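Local coordinates for protein NAD(P)-dependent oxidoreductase (Pseudomonas putida, PDB 7A3W) that probably uses NADPH to reduce imines and conjugated enimines, serving as a biocatalyst for reductive amination and conjugate reduction, at residues 147-152 and 163-168; 140-145 and 154-159; 108-113 and 119-124. All blocks are in the same frame, centred on the assembly; numbering follows the deposited sequence.

In the fold
Contacts 1 and 2 are two ends of one beta-alpha-beta unit: helix 146-157 packs through 147-152 against strand 164-165 and through 154-159 against strand 140-144. Their centres are about 6 Å apart, and the two strands are probably hydrogen-bonded, Leu166 N to Tyr142 O 2.7 Å. Contact 3 belongs to the preceding unit, its centre about 13 to 14 Å from the others; it joins helix 104-116 to strand 120-126, which runs antiparallel beside 140-144, probably hydrogen-bonded from Asp123 N to Ser143 O, 2.7 Å. All three lie in the Rossmann-type NADPH-binding domain. The side chains of Ile140 (contact 2) and Ile110 (contact 3) lie about 8 and 11 Å from bound NADPH.

Contact 1 (147-152 and 163-168); sequences DAYHAH and PKFLGA
Tyr149 and Phe165 lay their rings almost parallel, with 17° between the planes, but slid so far that they barely overlap; the centroids are 5.1 Å apart. The closest carbons are Tyr149 CD2 and Phe165 CD1, 3.7 Å from each other, and the two side chains run past one another in opposite directions. Both have CG anti to the backbone N (chi1 174° for Tyr149), which brings each ring across the gap between helix and strand. At the far end of the phenol, Tyr149 OH rests 3.4 Å from Pro163 CB, the side chains meeting at about a right angle. Proline suits this spot because its rigid ring offers an apolar surface without a flexible tail.

His150 adds an edge-to-face partner: its edge is turned to a face of Phe165, with ring centroids 5.5 Å apart. The imidazole is itself covered by its neighbour, since Tyr149 CD2 lies 3.9 Å above its plane, over the centre. His150 NE2 lies 4.3 Å above one face of Phe165, toward the rim, and Gly167 N over the opposite face. With an alanine at Tyr149, Phe165 would probably lose its near-parallel neighbour, and a gap would open beside Pro163.

Outward, His150 ND1 makes a weak hydrogen bond to Glu153, while Tyr149 also meets the ring of Tyr142 and the side chain of Leu156. Backbone bonds from Lys164 and Leu166 to Tyr142 fix strand 164-165 beside strand 140-144, and the aromatic cluster lies between helix 146-157 and this border strand of the Rossmann-type sheet, near where Leu166 packs on Leu211 of the second subunit.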
ATOM      1  N   ASP B 147     -20.007  27.175  -4.167  1.00 21.29           N
ATOM      2  CA  ASP B 147     -21.484  27.378  -4.168  1.00 22.65           C
ATOM      3  C   ASP B 147     -22.118  26.266  -5.017  1.00 21.19           C
ATOM      4  O   ASP B 147     -23.120  25.651  -4.583  1.00 20.34           O
ATOM      5  CB  ASP B 147     -21.856  28.787  -4.646  1.00 23.43           C
ATOM      6  CG  ASP B 147     -21.504  29.893  -3.647  1.00 26.94           C
ATOM      7  OD1 ASP B 147     -21.151  29.571  -2.491  1.00 27.86           O
ATOM      8  OD2 ASP B 147     -21.576  31.074  -4.025  1.00 26.93           O
ATOM      9  N   ALA B 148     -21.520  26.001  -6.180  1.00 19.57           N
ATOM     10  CA  ALA B 148     -21.988  25.010  -7.170  1.00 19.05           C
ATOM     11  C   ALA B 148     -21.876  23.599  -6.582  1.00 18.93           C
ATOM     12  O   ALA B 148     -22.867  22.849  -6.585  1.00 19.32           O
ATOM     13  CB  ALA B 148     -21.181  25.147  -8.444  1.00 18.67           C
ATOM     14  N   TYR B 149     -20.726  23.256  -6.014  1.00 19.49           N
ATOM     15  CA  TYR B 149     -20.548  21.932  -5.366  1.00 18.30           C
ATOM     16  C   TYR B 149     -21.608  21.747  -4.278  1.00 19.05           C
ATOM     17  O   TYR B 149     -22.336  20.738  -4.267  1.00 18.47           O
ATOM     18  CB  TYR B 149     -19.151  21.752  -4.782  1.00 18.60           C
ATOM     19  CG  TYR B 149     -19.078  20.463  -4.010  1.00 18.26           C
ATOM     20  CD1 TYR B 149     -19.064  19.247  -4.685  1.00 17.67           C
ATOM     21  CD2 TYR B 149     -19.106  20.451  -2.619  1.00 18.21           C
ATOM     22  CE1 TYR B 149     -19.091  18.037  -4.002  1.00 18.61           C
ATOM     23  CE2 TYR B 149     -19.074  19.252  -1.925  1.00 18.82           C
ATOM     24  CZ  TYR B 149     -19.093  18.048  -2.612  1.00 18.54           C
ATOM     25  OH  TYR B 149     -19.070  16.867  -1.935  1.00 20.81           O
ATOM     26  N   HIS B 150     -21.701  22.695  -3.361  1.00 18.85           N
ATOM     27  CA  HIS B 150     -22.632  22.554  -2.213  1.00 20.43           C
ATOM     28  C   HIS B 150     -24.073  22.467  -2.718  1.00 19.39           C
ATOM     29  O   HIS B 150     -24.844  21.663  -2.156  1.00 22.17           O
ATOM     30  CB  HIS B 150     -22.342  23.611  -1.135  1.00 22.87           C
ATOM     31  CG  HIS B 150     -21.039  23.361  -0.452  1.00 24.69           C
ATOM     32  ND1 HIS B 150     -20.878  22.394   0.512  1.00 28.30           N
ATOM     33  CD2 HIS B 150     -19.814  23.908  -0.632  1.00 29.28           C
ATOM     34  CE1 HIS B 150     -19.618  22.377   0.912  1.00 28.63           C
ATOM     35  NE2 HIS B 150     -18.941  23.290   0.222  1.00 28.91           N
ATOM     36  N   ALA B 151     -24.442  23.227  -3.747  1.00 19.85           N
ATOM     37  CA  ALA B 151     -25.791  23.155  -4.365  1.00 18.71           C
ATOM     38  C   ALA B 151     -26.083  21.712  -4.830  1.00 19.89           C
ATOM     39  O   ALA B 151     -27.226  21.219  -4.650  1.00 19.40           O
ATOM     40  CB  ALA B 151     -25.905  24.161  -5.469  1.00 17.81           C
ATOM     41  N   HIS B 152     -25.088  21.008  -5.380  1.00 18.22           N
ATOM     42  CA  HIS B 152     -25.272  19.641  -5.946  1.00 17.66           C
ATOM     43  C   HIS B 152     -24.746  18.545  -5.016  1.00 18.06           C
ATOM     44  O   HIS B 152     -24.749  17.383  -5.425  1.00 19.51           O
ATOM     45  CB  HIS B 152     -24.655  19.607  -7.347  1.00 16.45           C
ATOM     46  CG  HIS B 152     -25.363  20.515  -8.282  1.00 17.83           C
ATOM     47  ND1 HIS B 152     -26.630  20.231  -8.748  1.00 18.99           N
ATOM     48  CD2 HIS B 152     -25.012  21.707  -8.816  1.00 18.29           C
ATOM     49  CE1 HIS B 152     -27.013  21.214  -9.540  1.00 19.42           C
ATOM     50  NE2 HIS B 152     -26.036  22.118  -9.610  1.00 18.93           N
ATOM     51  N   PRO B 163     -17.639  11.913   0.195  1.00 21.85           N
ATOM     52  CA  PRO B 163     -16.938  12.844  -0.688  1.00 19.69           C
ATOM     53  C   PRO B 163     -16.027  13.764   0.129  1.00 21.09           C
ATOM     54  O   PRO B 163     -16.264  13.962   1.329  1.00 19.06           O
ATOM     55  CB  PRO B 163     -18.087  13.639  -1.292  1.00 20.82           C
ATOM     56  CG  PRO B 163     -19.087  13.716  -0.152  1.00 20.77           C
ATOM     57  CD  PRO B 163     -19.050  12.312   0.411  1.00 21.04           C
ATOM     58  N   LYS B 164     -15.005  14.301  -0.519  1.00 20.66           N
ATOM     59  CA  LYS B 164     -14.094  15.291   0.096  1.00 22.15           C
ATOM     60  C   LYS B 164     -14.043  16.519  -0.806  1.00 21.44           C
ATOM     61  O   LYS B 164     -13.649  16.401  -1.973  1.00 18.54           O
ATOM     62  CB  LYS B 164     -12.685  14.714   0.279  1.00 25.41           C
ATOM     63  CG  LYS B 164     -12.610  13.372   1.001  1.00 29.37           C
ATOM     64  CD  LYS B 164     -12.955  13.397   2.485  1.00 32.20           C
ATOM     65  CE  LYS B 164     -13.217  12.009   3.046  1.00 34.87           C
ATOM     66  NZ  LYS B 164     -13.774  12.086   4.418  1.00 36.67           N
ATOM     67  N   PHE B 165     -14.429  17.673  -0.293  1.00 22.68           N
ATOM     68  CA  PHE B 165     -14.247  18.954  -1.011  1.00 21.03           C
ATOM     69  C   PHE B 165     -12.891  19.518  -0.595  1.00 22.10           C
ATOM     70  O   PHE B 165     -12.740  19.875   0.573  1.00 22.25           O
ATOM     71  CB  PHE B 165     -15.424  19.890  -0.774  1.00 22.08           C
ATOM     72  CG  PHE B 165     -15.291  21.178  -1.542  1.00 21.15           C
ATOM     73  CD1 PHE B 165     -15.530  21.220  -2.906  1.00 20.45           C
ATOM     74  CD2 PHE B 165     -14.888  22.336  -0.907  1.00 23.03           C
ATOM     75  CE1 PHE B 165     -15.395  22.403  -3.622  1.00 20.28           C
ATOM     76  CE2 PHE B 165     -14.753  23.520  -1.620  1.00 23.89           C
ATOM     77  CZ  PHE B 165     -15.008  23.550  -2.971  1.00 21.40           C
ATOM     78  N   LEU B 166     -11.935  19.579  -1.523  1.00 20.59           N
ATOM     79  CA  LEU B 166     -10.508  19.926  -1.259  1.00 22.18           C
ATOM     80  C   LEU B 166     -10.260  21.432  -1.362  1.00 25.77           C
ATOM     81  O   LEU B 166      -9.121  21.847  -1.047  1.00 31.95           O
ATOM     82  CB  LEU B 166      -9.612  19.206  -2.267  1.00 20.11           C
ATOM     83  CG  LEU B 166      -9.677  17.675  -2.204  1.00 21.03           C
ATOM     84  CD1 LEU B 166      -8.705  17.064  -3.203  1.00 22.07           C
ATOM     85  CD2 LEU B 166      -9.401  17.167  -0.804  1.00 21.04           C
ATOM     86  N   GLY B 167     -11.249  22.218  -1.785  1.00 24.48           N
ATOM     87  CA  GLY B 167     -11.105  23.684  -1.837  1.00 22.87           C
ATOM     88  C   GLY B 167     -11.624  24.259  -3.132  1.00 21.78           C
ATOM     89  O   GLY B 167     -12.011  23.487  -4.050  1.00 20.53           O
ATOM     90  N   ALA B 168     -11.646  25.586  -3.204  1.00 20.51           N
ATOM     91  CA  ALA B 168     -12.317  26.367  -4.263  1.00 18.20           C
ATOM     92  C   ALA B 168     -11.476  26.403  -5.541  1.00 18.56           C
ATOM     93  O   ALA B 168     -12.036  26.732  -6.562  1.00 21.28           O
ATOM     94  CB  ALA B 168     -12.588  27.759  -3.762  1.00 19.81           C
TER

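Contact 2 (140-145 and 154-159); sequences ILYSGN and STLKVL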
ATOM      1  N   ILE B 140     -15.285  10.351  -3.653  1.00 15.37           N
ATOM      2  CA  ILE B 140     -14.905  11.192  -4.813  1.00 15.87           C
ATOM      3  C   ILE B 140     -14.337  12.494  -4.247  1.00 14.90           C
ATOM      4  O   ILE B 140     -14.886  13.048  -3.266  1.00 15.05           O
ATOM      5  CB  ILE B 140     -16.108  11.401  -5.753  1.00 15.54           C
ATOM      6  CG1 ILE B 140     -16.604  10.050  -6.258  1.00 14.80           C
ATOM      7  CG2 ILE B 140     -15.748  12.348  -6.898  1.00 15.70           C
ATOM      8  CD1 ILE B 140     -17.898  10.100  -7.069  1.00 15.34           C
ATOM      9  N   LEU B 141     -13.229  12.916  -4.830  1.00 13.75           N
ATOM     10  CA  LEU B 141     -12.570  14.193  -4.511  1.00 15.93           C
ATOM     11  C   LEU B 141     -13.191  15.270  -5.392  1.00 15.79           C
ATOM     12  O   LEU B 141     -13.418  14.978  -6.580  1.00 16.34           O
ATOM     13  CB  LEU B 141     -11.085  14.040  -4.854  1.00 16.39           C
ATOM     14  CG  LEU B 141     -10.317  12.945  -4.112  1.00 17.28           C
ATOM     15  CD1 LEU B 141      -8.844  13.050  -4.481  1.00 18.85           C
ATOM     16  CD2 LEU B 141     -10.520  13.042  -2.598  1.00 17.04           C
ATOM     17  N   TYR B 142     -13.376  16.475  -4.850  1.00 16.48           N
ATOM     18  CA  TYR B 142     -13.907  17.627  -5.610  1.00 17.01           C
ATOM     19  C   TYR B 142     -13.098  18.876  -5.282  1.00 17.60           C
ATOM     20  O   TYR B 142     -12.677  19.044  -4.102  1.00 17.01           O
ATOM     21  CB  TYR B 142     -15.369  17.890  -5.268  1.00 17.13           C
ATOM     22  CG  TYR B 142     -16.310  16.748  -5.534  1.00 16.84           C
ATOM     23  CD1 TYR B 142     -16.895  16.573  -6.777  1.00 17.03           C
ATOM     24  CD2 TYR B 142     -16.630  15.847  -4.535  1.00 16.73           C
ATOM     25  CE1 TYR B 142     -17.773  15.533  -7.017  1.00 16.40           C
ATOM     26  CE2 TYR B 142     -17.532  14.817  -4.749  1.00 16.99           C
ATOM     27  CZ  TYR B 142     -18.095  14.648  -6.006  1.00 16.68           C
ATOM     28  OH  TYR B 142     -18.932  13.606  -6.260  1.00 16.19           O
ATOM     29  N   SER B 143     -12.954  19.741  -6.277  1.00 16.85           N
ATOM     30  CA  SER B 143     -12.411  21.104  -6.096  1.00 16.90           C
ATOM     31  C   SER B 143     -13.028  22.038  -7.128  1.00 18.90           C
ATOM     32  O   SER B 143     -13.410  21.584  -8.217  1.00 19.20           O
ATOM     33  CB  SER B 143     -10.904  21.132  -6.132  1.00 16.85           C
ATOM     34  OG  SER B 143     -10.419  20.981  -7.466  1.00 17.02           O
ATOM     35  N   GLY B 144     -13.166  23.316  -6.770  1.00 18.21           N
ATOM     36  CA  GLY B 144     -13.707  24.333  -7.683  1.00 19.16           C
ATOM     37  C   GLY B 144     -14.836  25.067  -6.995  1.00 19.71           C
ATOM     38  O   GLY B 144     -14.801  25.204  -5.770  1.00 19.05           O
ATOM     39  N   ASN B 145     -15.797  25.511  -7.780  1.00 21.58           N
ATOM     40  CA  ASN B 145     -16.846  26.443  -7.344  1.00 21.72           C
ATOM     41  C   ASN B 145     -17.551  25.848  -6.133  1.00 21.04           C
ATOM     42  O   ASN B 145     -18.202  24.801  -6.251  1.00 19.59           O
ATOM     43  CB  ASN B 145     -17.783  26.720  -8.508  1.00 21.84           C
ATOM     44  CG  ASN B 145     -18.770  27.803  -8.195  1.00 21.53           C
ATOM     45  OD1 ASN B 145     -19.387  27.791  -7.131  1.00 21.42           O
ATOM     46  ND2 ASN B 145     -18.932  28.705  -9.143  1.00 22.88           N
ATOM     47  N   SER B 154     -25.786  16.906  -2.362  1.00 20.59           N
ATOM     48  CA  SER B 154     -26.698  15.770  -2.060  1.00 23.02           C
ATOM     49  C   SER B 154     -26.852  14.872  -3.287  1.00 22.43           C
ATOM     50  O   SER B 154     -26.830  13.649  -3.141  1.00 23.97           O
ATOM     51  CB  SER B 154     -28.032  16.228  -1.602  1.00 23.10           C
ATOM     52  OG  SER B 154     -27.870  16.857  -0.365  1.00 28.18           O
ATOM     53  N   THR B 155     -27.014  15.457  -4.455  1.00 23.40           N
ATOM     54  CA  THR B 155     -27.098  14.670  -5.707  1.00 21.40           C
ATOM     55  C   THR B 155     -25.815  13.861  -5.863  1.00 20.75           C
ATOM     56  O   THR B 155     -25.929  12.660  -6.102  1.00 18.13           O
ATOM     57  CB  THR B 155     -27.333  15.564  -6.920  1.00 22.73           C
ATOM     58  OG1 THR B 155     -28.572  16.204  -6.628  1.00 20.30           O
ATOM     59  CG2 THR B 155     -27.424  14.791  -8.218  1.00 22.03           C
ATOM     60  N   LEU B 156     -24.640  14.495  -5.760  1.00 17.30           N
ATOM     61  CA  LEU B 156     -23.362  13.793  -6.013  1.00 17.04           C
ATOM     62  C   LEU B 156     -23.120  12.720  -4.950  1.00 17.13           C
ATOM     63  O   LEU B 156     -22.496  11.696  -5.261  1.00 17.85           O
ATOM     64  CB  LEU B 156     -22.244  14.821  -6.060  1.00 16.12           C
ATOM     65  CG  LEU B 156     -22.318  15.770  -7.240  1.00 17.62           C
ATOM     66  CD1 LEU B 156     -21.488  17.019  -6.974  1.00 18.68           C
ATOM     67  CD2 LEU B 156     -21.811  15.050  -8.500  1.00 17.93           C
ATOM     68  N   LYS B 157     -23.697  12.868  -3.762  1.00 17.16           N
ATOM     69  CA  LYS B 157     -23.594  11.867  -2.671  1.00 19.23           C
ATOM     70  C   LYS B 157     -24.258  10.536  -3.048  1.00 17.62           C
ATOM     71  O   LYS B 157     -23.886   9.533  -2.466  1.00 18.15           O
ATOM     72  CB  LYS B 157     -24.163  12.408  -1.353  1.00 19.60           C
ATOM     73  CG  LYS B 157     -23.103  13.011  -0.432  1.00 21.70           C
ATOM     74  CD  LYS B 157     -23.555  13.191   1.017  1.00 21.75           C
ATOM     75  N   VAL B 158     -25.132  10.505  -4.041  1.00 18.36           N
ATOM     76  CA  VAL B 158     -25.764   9.249  -4.528  1.00 18.87           C
ATOM     77  C   VAL B 158     -24.643   8.359  -5.106  1.00 17.19           C
ATOM     78  O   VAL B 158     -24.751   7.122  -5.081  1.00 17.14           O
ATOM     79  CB  VAL B 158     -26.840   9.612  -5.573  1.00 21.56           C
ATOM     80  CG1 VAL B 158     -27.262   8.415  -6.402  1.00 21.66           C
ATOM     81  CG2 VAL B 158     -28.027  10.323  -4.920  1.00 23.99           C
ATOM     82  N   LEU B 159     -23.587   8.995  -5.610  1.00 16.33           N
ATOM     83  CA  LEU B 159     -22.467   8.287  -6.260  1.00 18.00           C
ATOM     84  C   LEU B 159     -21.421   7.862  -5.227  1.00 18.64           C
ATOM     85  O   LEU B 159     -20.779   6.854  -5.444  1.00 20.64           O
ATOM     86  CB  LEU B 159     -21.842   9.207  -7.304  1.00 16.92           C
ATOM     87  CG  LEU B 159     -22.771   9.627  -8.442  1.00 16.76           C
ATOM     88  CD1 LEU B 159     -22.046  10.604  -9.350  1.00 17.87           C
ATOM     89  CD2 LEU B 159     -23.286   8.429  -9.209  1.00 16.78           C
TER
HETATM   90  O   HOH W   1     -19.878  12.556  -3.979  1.00 18.20           O
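The phenol ring of Tyr142 meets Leu156 obliquely, with Tyr142 CE1 4.0 Å from Leu156 CD1. Ile140 CG2 lies over one face of the Tyr142 ring, 3.4 Å above the plane and toward the rim, and a water lies at the ring's edge, in its plane. This is the inward-facing side of a beta-alpha-beta crossover in a Rossmann-type domain, where strand 140-144 leads into helix 146-157. Ile140 and Tyr142, two positions apart on the strand, both turn toward the helix, and a tyrosine suits the second because its ring and hydroxyl reach across to the helix. CG of Tyr142 stands anti to the carbonyl carbon (chi1 -59°), and Tyr142 OH ends 3.5 Å from Leu156 CB.

Ile140 CD1 meets Leu159 CB at 4.1 Å, an apolar contact between two buried side chains. Leu159 also packs on Leu23 and Thr26 of helix 18-29, while Val122 and Ala124 of strand 120-126 touch Tyr142. The buried hydroxyl is given a polar partner by the water, which stands 2.7 Å from Tyr142 OH. That same water donates a weak hydrogen bond to Leu156 O, which also accepts one from Leu159 N at 2.9 Å.

Contact 3 (108-113 and 119-124); sequences ERIAKR and GLYVDA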
ATOM      1  N   GLU B 108      -7.227  23.800 -16.285  1.00 19.15           N
ATOM      2  CA  GLU B 108      -7.174  25.273 -16.440  1.00 20.29           C
ATOM      3  C   GLU B 108      -7.903  25.658 -17.732  1.00 19.75           C
ATOM      4  O   GLU B 108      -8.739  26.585 -17.688  1.00 21.98           O
ATOM      5  CB  GLU B 108      -5.740  25.781 -16.379  1.00 22.89           C
ATOM      6  CG  GLU B 108      -5.207  25.808 -14.960  1.00 25.32           C
ATOM      7  CD  GLU B 108      -3.833  26.396 -14.731  1.00 30.78           C
ATOM      8  OE1 GLU B 108      -2.994  26.361 -15.666  1.00 34.60           O
ATOM      9  OE2 GLU B 108      -3.612  26.896 -13.612  1.00 37.16           O
ATOM     10  N   ARG B 109      -7.610  24.979 -18.846  0.50 20.19           N
ATOM     11  CA  ARG B 109      -8.252  25.232 -20.164  0.50 20.18           C
ATOM     12  C   ARG B 109      -9.765  25.007 -20.053  0.50 19.51           C
ATOM     13  O   ARG B 109     -10.536  25.870 -20.527  0.50 18.21           O
ATOM     14  CB  ARG B 109      -7.627  24.347 -21.243  0.50 20.67           C
ATOM     15  CG  ARG B 109      -6.214  24.761 -21.627  0.50 22.81           C
ATOM     16  CD  ARG B 109      -5.724  24.073 -22.884  0.50 23.69           C
ATOM     17  NE  ARG B 109      -4.438  24.605 -23.307  0.50 25.42           N
ATOM     18  N   ILE B 110     -10.172  23.909 -19.420  1.00 19.29           N
ATOM     19  CA  ILE B 110     -11.610  23.545 -19.305  1.00 18.09           C
ATOM     20  C   ILE B 110     -12.323  24.580 -18.440  1.00 17.99           C
ATOM     21  O   ILE B 110     -13.383  25.063 -18.886  1.00 17.54           O
ATOM     22  CB  ILE B 110     -11.794  22.117 -18.794  1.00 17.54           C
ATOM     23  CG1 ILE B 110     -11.317  21.123 -19.849  1.00 18.08           C
ATOM     24  CG2 ILE B 110     -13.235  21.860 -18.403  1.00 18.03           C
ATOM     25  CD1 ILE B 110     -11.050  19.738 -19.295  1.00 17.92           C
ATOM     26  N   ALA B 111     -11.754  24.951 -17.297  1.00 19.25           N
ATOM     27  CA  ALA B 111     -12.384  25.931 -16.375  1.00 19.95           C
ATOM     28  C   ALA B 111     -12.634  27.253 -17.129  1.00 19.08           C
ATOM     29  O   ALA B 111     -13.690  27.852 -16.928  1.00 18.37           O
ATOM     30  CB  ALA B 111     -11.536  26.148 -15.145  1.00 20.35           C
ATOM     31  N   LYS B 112     -11.689  27.661 -17.978  1.00 19.54           N
ATOM     32  CA  LYS B 112     -11.751  28.911 -18.759  1.00 21.96           C
ATOM     33  C   LYS B 112     -12.917  28.808 -19.751  1.00 21.23           C
ATOM     34  O   LYS B 112     -13.799  29.685 -19.713  1.00 20.62           O
ATOM     35  CB  LYS B 112     -10.397  29.131 -19.446  1.00 23.73           C
ATOM     36  CG  LYS B 112     -10.238  30.425 -20.215  1.00 26.66           C
ATOM     37  CD  LYS B 112      -9.194  30.349 -21.332  1.00 27.92           C
ATOM     38  N   ARG B 113     -12.943  27.752 -20.573  1.00 21.80           N
ATOM     39  CA  ARG B 113     -14.013  27.525 -21.578  1.00 22.21           C
ATOM     40  C   ARG B 113     -15.384  27.469 -20.879  1.00 21.15           C
ATOM     41  O   ARG B 113     -16.280  28.132 -21.381  1.00 19.75           O
ATOM     42  CB  ARG B 113     -13.737  26.255 -22.396  1.00 27.03           C
ATOM     43  CG  ARG B 113     -12.558  26.374 -23.348  1.00 34.25           C
ATOM     44  CD  ARG B 113     -12.752  25.504 -24.602  1.00 40.95           C
ATOM     45  NE  ARG B 113     -12.580  26.265 -25.830  1.00 48.52           N
ATOM     46  CZ  ARG B 113     -13.490  27.097 -26.354  1.00 55.32           C
ATOM     47  NH1 ARG B 113     -14.669  27.274 -25.774  1.00 56.71           N
ATOM     48  NH2 ARG B 113     -13.210  27.747 -27.472  1.00 57.80           N
ATOM     49  N   GLY B 119     -20.990  28.912 -17.380  1.00 20.40           N
ATOM     50  CA  GLY B 119     -21.175  27.692 -16.579  1.00 20.79           C
ATOM     51  C   GLY B 119     -20.347  27.767 -15.316  1.00 18.88           C
ATOM     52  O   GLY B 119     -19.509  28.678 -15.188  1.00 21.22           O
ATOM     53  N   LEU B 120     -20.615  26.859 -14.397  1.00 20.84           N
ATOM     54  CA  LEU B 120     -19.904  26.695 -13.108  1.00 20.56           C
ATOM     55  C   LEU B 120     -19.125  25.388 -13.208  1.00 19.25           C
ATOM     56  O   LEU B 120     -19.694  24.420 -13.746  1.00 20.22           O
ATOM     57  CB  LEU B 120     -20.920  26.585 -11.972  1.00 23.16           C
ATOM     58  CG  LEU B 120     -21.506  27.858 -11.360  1.00 26.73           C
ATOM     59  CD1 LEU B 120     -21.295  29.093 -12.197  1.00 26.30           C
ATOM     60  CD2 LEU B 120     -22.978  27.642 -11.065  1.00 27.33           C
ATOM     61  N   TYR B 121     -17.898  25.340 -12.696  1.00 17.57           N
ATOM     62  CA  TYR B 121     -16.978  24.201 -12.910  1.00 17.20           C
ATOM     63  C   TYR B 121     -16.481  23.636 -11.587  1.00 17.50           C
ATOM     64  O   TYR B 121     -15.975  24.380 -10.692  1.00 17.38           O
ATOM     65  CB  TYR B 121     -15.787  24.623 -13.766  1.00 18.65           C
ATOM     66  CG  TYR B 121     -14.905  23.463 -14.128  1.00 17.87           C
ATOM     67  CD1 TYR B 121     -15.355  22.448 -14.955  1.00 20.63           C
ATOM     68  CD2 TYR B 121     -13.646  23.324 -13.571  1.00 21.21           C
ATOM     69  CE1 TYR B 121     -14.551  21.359 -15.272  1.00 20.29           C
ATOM     70  CE2 TYR B 121     -12.836  22.238 -13.861  1.00 21.53           C
ATOM     71  CZ  TYR B 121     -13.280  21.259 -14.725  1.00 20.06           C
ATOM     72  OH  TYR B 121     -12.441  20.217 -15.018  1.00 22.23           O
ATOM     73  N   VAL B 122     -16.596  22.312 -11.471  1.00 16.62           N
ATOM     74  CA  VAL B 122     -16.041  21.518 -10.354  1.00 15.70           C
ATOM     75  C   VAL B 122     -15.215  20.400 -10.986  1.00 15.89           C
ATOM     76  O   VAL B 122     -15.744  19.680 -11.831  1.00 15.07           O
ATOM     77  CB  VAL B 122     -17.165  20.985  -9.449  1.00 16.73           C
ATOM     78  CG1 VAL B 122     -16.609  20.213  -8.274  1.00 17.68           C
ATOM     79  CG2 VAL B 122     -18.042  22.123  -8.974  1.00 17.55           C
ATOM     80  N   ASP B 123     -13.956  20.285 -10.574  1.00 17.01           N
ATOM     81  CA  ASP B 123     -13.078  19.176 -11.007  1.00 16.50           C
ATOM     82  C   ASP B 123     -13.179  18.069  -9.959  1.00 16.78           C
ATOM     83  O   ASP B 123     -13.440  18.369  -8.774  1.00 16.89           O
ATOM     84  CB  ASP B 123     -11.658  19.674 -11.245  1.00 16.98           C
ATOM     85  CG  ASP B 123     -10.943  18.718 -12.182  1.00 16.29           C
ATOM     86  OD1 ASP B 123     -11.430  18.599 -13.308  1.00 16.53           O
ATOM     87  OD2 ASP B 123      -9.957  18.078 -11.756  1.00 19.06           O
ATOM     88  N   ALA B 124     -13.068  16.806 -10.361  1.00 15.85           N
ATOM     89  CA  ALA B 124     -13.372  15.689  -9.445  1.00 15.57           C
ATOM     90  C   ALA B 124     -12.495  14.485  -9.787  1.00 17.21           C
ATOM     91  O   ALA B 124     -11.829  14.452 -10.854  1.00 17.73           O
ATOM     92  CB  ALA B 124     -14.842  15.367  -9.451  1.00 15.11           C
TER
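Tyr121 packs its ring against the helix segment 108-113, with Ala111 CA over one face and Ile110 coming obliquely beside it. The tyrosine has CG anti to its own backbone N, chi1 -174°, a rotamer that carries the ring from the strand toward the helix and sets its plane against the helix surface. Methyl CG2 of Ile110 makes the tightest touch, 3.4 Å from Tyr121 CE1, and lies near CZ and the hydroxyl too. This branch is the one anti to the isoleucine backbone N, while CG1 stands anti to the carbonyl carbon (chi1 -68°). A beta-branched residue suits the place: CG2 meets Tyr121, and the side chain also packs on Lys75, Phe78 and Gln79 of helix 75-83.

At Ala111 the small methyl lets helix and strand come close. The CA atoms of Ala111 and Tyr121 are just 6.0 Å apart, with Ala111 CB 3.9 Å from Tyr121 CD2.

The hydroxyl of Tyr121 has polar partners. Asn98 ND2 hydrogen-bonds to Tyr121 OH, and Tyr121 OH gives a weak hydrogen bond to Asp123 OD1 at 2.6 Å. Asp123, two residues along on the same side of the strand, also forms a salt bridge to Lys75, so the phenol oxygen and the carboxylate belong to one polar network. Val107 and Val114 of the same helix and Ile96 of strand 95-98 also pack on the tyrosine. The whole is the return half of a beta-alpha-beta crossover, in which helix 104-116 links the parallel neighbours 95-98 and 120-126 of the Rossmann-type sheet.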